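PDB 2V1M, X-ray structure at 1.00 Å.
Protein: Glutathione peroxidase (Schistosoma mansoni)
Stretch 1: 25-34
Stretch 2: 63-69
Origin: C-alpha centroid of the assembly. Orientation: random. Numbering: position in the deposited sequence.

Stretch 1, residues 25-34: SLEKYRGHVC
Stretch 2 63-69: KGLRILA

Ser 25 (phi/psi -77/140, chi1 t) leads into a 3-10 segment, residues 26-29. Ser 25 OG accepts a hydrogen bond from Glu 27 N at 3.0 Å. Leu 26 (-71/-2, rotamer m,t) starts sideways, but its end reaches the other stretch: CD2 lies 4.0 Å from Leu 68 CD2. Glu 27 OE2 forms a salt bridge with Arg 30 NH2 at 2.9 Å.

Tyr 29 (-97/7, chi1 m, chi2 -74°) points toward stretch 2. Leu 68 (-120/123, m,p) covers one face of its ring, with Leu 68 CD1 4.1 Å from the ring centroid in a CH-pi contact. Tyr 29 CD1 also lies 3.7 Å from Arg 66 CB. A type II turn, Tyr 29 to His 32, then turns the chain, closed by His 32 N to Tyr 29 O at 3.1 Å. Gly 31 sits at 86/-4, where a CB would jam against the preceding carbonyl.

His 32 (-111/148, chi1 m, chi2 146°) lays its ring face against the Arg 66 guanidinium face, His 32 CE1 to Arg 66 NH2 3.3 Å. Arg 66 (-124/124) is m,m,t with chi4 -86°; its NH1 donates a hydrogen bond to Leu 65 O at 2.9 Å.

Val 33 (-77/135) and Cys 34 (-120/141) pair in parallel with Leu 65 (-82/135) and Arg 66; CA-CA distances are 4.9 Å (Val 33-Leu 65) and 4.7 Å (Cys 34-Arg 66). This register lets Val 33 bond both neighbours of Leu 65. Val 33 N donates weakly to Gly 64 O (3.0 Å, 129°; Gly 64 is at 116/8). Arg 66 N donates to Val 33 O (2.8 Å, 162°). Val 33 (t) and Leu 65 (t,p) share one sheet face, CG1 to CD1 4.1 Å. Cys 34 (m) and Arg 66 share the other. Cys 34 CA approaches Arg 66 O at 3.1 Å, a CA-H...O contact, and Cys 34 CB meets Leu 68 CD1 at 4.0 Å. Leu 68 thus joins Leu 26, Tyr 29 and Cys 34 in buried apolar packing.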

# COMPACT_ATOMS: atom_id res chain seq x y z
N SER A 25 0.96 -10.50 -10.90
CA SER A 25 0.27 -11.22 -9.84
C SER A 25 1.01 -10.97 -8.50
O SER A 25 2.24 -11.04 -8.42
CB SER A 25 0.28 -12.71 -10.12
OG SER A 25 -0.08 -13.43 -8.94
N LEU A 26 0.22 -10.79 -7.44
CA LEU A 26 0.79 -10.61 -6.10
C LEU A 26 1.41 -11.88 -5.53
O LEU A 26 2.03 -11.84 -4.48
CB LEU A 26 -0.22 -9.98 -5.14
CG LEU A 26 -0.76 -8.62 -5.61
CD1 LEU A 26 -1.75 -8.11 -4.55
CD2 LEU A 26 0.36 -7.64 -5.86
N GLU A 27 1.32 -12.99 -6.29
CA GLU A 27 2.20 -14.15 -6.02
C GLU A 27 3.66 -13.74 -5.88
O GLU A 27 4.42 -14.40 -5.17
CB GLU A 27 2.08 -15.16 -7.16
CG GLU A 27 0.80 -16.01 -7.12
CD GLU A 27 0.92 -17.16 -6.13
OE1 GLU A 27 2.06 -17.45 -5.72
OE2 GLU A 27 -0.12 -17.72 -5.75
N LYS A 28 4.06 -12.66 -6.56
CA LYS A 28 5.41 -12.06 -6.46
C LYS A 28 5.85 -11.88 -5.00
O LYS A 28 7.05 -11.97 -4.69
CB LYS A 28 5.44 -10.66 -7.19
CG LYS A 28 6.70 -9.84 -7.05
CD LYS A 28 6.63 -8.56 -7.91
CE LYS A 28 7.79 -7.63 -7.66
NZ LYS A 28 7.93 -6.58 -8.69
N TYR A 29 4.90 -11.61 -4.11
CA TYR A 29 5.18 -11.21 -2.73
C TYR A 29 5.12 -12.36 -1.73
O TYR A 29 5.24 -12.14 -0.52
CB TYR A 29 4.24 -10.06 -2.34
CG TYR A 29 4.47 -8.85 -3.22
CD1 TYR A 29 5.61 -8.07 -3.06
CD2 TYR A 29 3.61 -8.55 -4.26
CE1 TYR A 29 5.86 -7.00 -3.90
CE2 TYR A 29 3.86 -7.47 -5.14
CZ TYR A 29 4.99 -6.71 -4.95
OH TYR A 29 5.19 -5.67 -5.82
N ARG A 30 4.97 -13.60 -2.22
CA ARG A 30 4.92 -14.75 -1.31
C ARG A 30 6.16 -14.78 -0.43
O ARG A 30 7.30 -14.66 -0.90
CB ARG A 30 4.85 -16.05 -2.10
CG ARG A 30 4.35 -17.22 -1.27
CD ARG A 30 4.02 -18.43 -2.14
NE ARG A 30 2.73 -18.39 -2.88
CZ ARG A 30 1.58 -18.83 -2.38
NH1 ARG A 30 1.53 -19.25 -1.13
NH2 ARG A 30 0.45 -18.82 -3.11
N GLY A 31 5.94 -14.95 0.87
CA GLY A 31 7.03 -15.08 1.82
C GLY A 31 7.59 -13.77 2.35
O GLY A 31 8.46 -13.82 3.22
N HIS A 32 7.10 -12.63 1.86
CA HIS A 32 7.54 -11.30 2.31
C HIS A 32 6.43 -10.61 3.08
O HIS A 32 5.26 -10.81 2.80
CB HIS A 32 7.98 -10.47 1.10
CG HIS A 32 9.27 -11.00 0.51
ND1 HIS A 32 9.57 -10.98 -0.84
CD2 HIS A 32 10.34 -11.58 1.11
CE1 HIS A 32 10.76 -11.53 -1.04
NE2 HIS A 32 11.25 -11.89 0.14
N VAL A 33 6.81 -9.80 4.05
CA VAL A 33 5.84 -8.95 4.73
C VAL A 33 5.54 -7.77 3.82
O VAL A 33 6.48 -7.19 3.27
CB VAL A 33 6.41 -8.47 6.10
CG1 VAL A 33 5.51 -7.42 6.75
CG2 VAL A 33 6.64 -9.64 7.02
N CYS A 34 4.25 -7.43 3.66
CA CYS A 34 3.88 -6.33 2.79
C CYS A 34 3.16 -5.24 3.55
O CYS A 34 2.32 -5.52 4.42
CB CYS A 34 2.99 -6.79 1.62
SG CYS A 34 3.74 -8.03 0.55
N LYS A 63 15.46 -7.27 4.73
CA LYS A 63 14.96 -8.16 5.76
C LYS A 63 13.63 -8.81 5.38
O LYS A 63 13.15 -9.68 6.11
CB LYS A 63 14.79 -7.39 7.07
CG LYS A 63 16.09 -6.85 7.65
CD LYS A 63 15.84 -6.14 8.99
CE LYS A 63 16.90 -5.10 9.31
NZ LYS A 63 18.27 -5.65 9.15
N GLY A 64 13.07 -8.40 4.25
CA GLY A 64 11.84 -9.02 3.72
C GLY A 64 10.61 -8.13 3.65
O GLY A 64 9.53 -8.65 3.37
N LEU A 65 10.73 -6.82 3.90
CA LEU A 65 9.60 -5.92 3.76
C LEU A 65 9.42 -5.51 2.29
O LEU A 65 10.41 -5.10 1.64
CB LEU A 65 9.78 -4.66 4.59
CG LEU A 65 8.64 -3.64 4.45
CD1 LEU A 65 7.33 -4.17 5.02
CD2 LEU A 65 9.03 -2.35 5.16
N ARG A 66 8.18 -5.54 1.81
CA ARG A 66 7.81 -4.97 0.51
C ARG A 66 6.70 -3.96 0.73
O ARG A 66 5.66 -4.27 1.28
CB ARG A 66 7.38 -6.09 -0.46
CG ARG A 66 8.50 -7.12 -0.72
CD ARG A 66 9.66 -6.51 -1.47
NE ARG A 66 10.68 -7.52 -1.75
CZ ARG A 66 11.67 -7.84 -0.91
NH1 ARG A 66 11.74 -7.31 0.31
NH2 ARG A 66 12.57 -8.76 -1.28
N ILE A 67 6.92 -2.74 0.28
CA ILE A 67 5.92 -1.69 0.33
C ILE A 67 5.29 -1.55 -1.04
O ILE A 67 6.01 -1.46 -2.05
CB ILE A 67 6.56 -0.34 0.81
CG1 ILE A 67 7.13 -0.53 2.22
CG2 ILE A 67 5.54 0.80 0.73
CD1 ILE A 67 7.99 0.66 2.67
N LEU A 68 3.95 -1.55 -1.07
CA LEU A 68 3.18 -1.48 -2.31
C LEU A 68 2.32 -0.23 -2.22
O LEU A 68 1.51 -0.11 -1.28
CB LEU A 68 2.27 -2.70 -2.49
CG LEU A 68 2.89 -4.06 -2.75
CD1 LEU A 68 3.65 -4.61 -1.64
CD2 LEU A 68 1.76 -4.99 -3.18
N ALA A 69 2.45 0.67 -3.19
CA ALA A 69 1.72 1.96 -3.17
C ALA A 69 0.76 2.03 -4.35
O ALA A 69 1.18 1.96 -5.53
CB ALA A 69 2.70 3.11 -3.22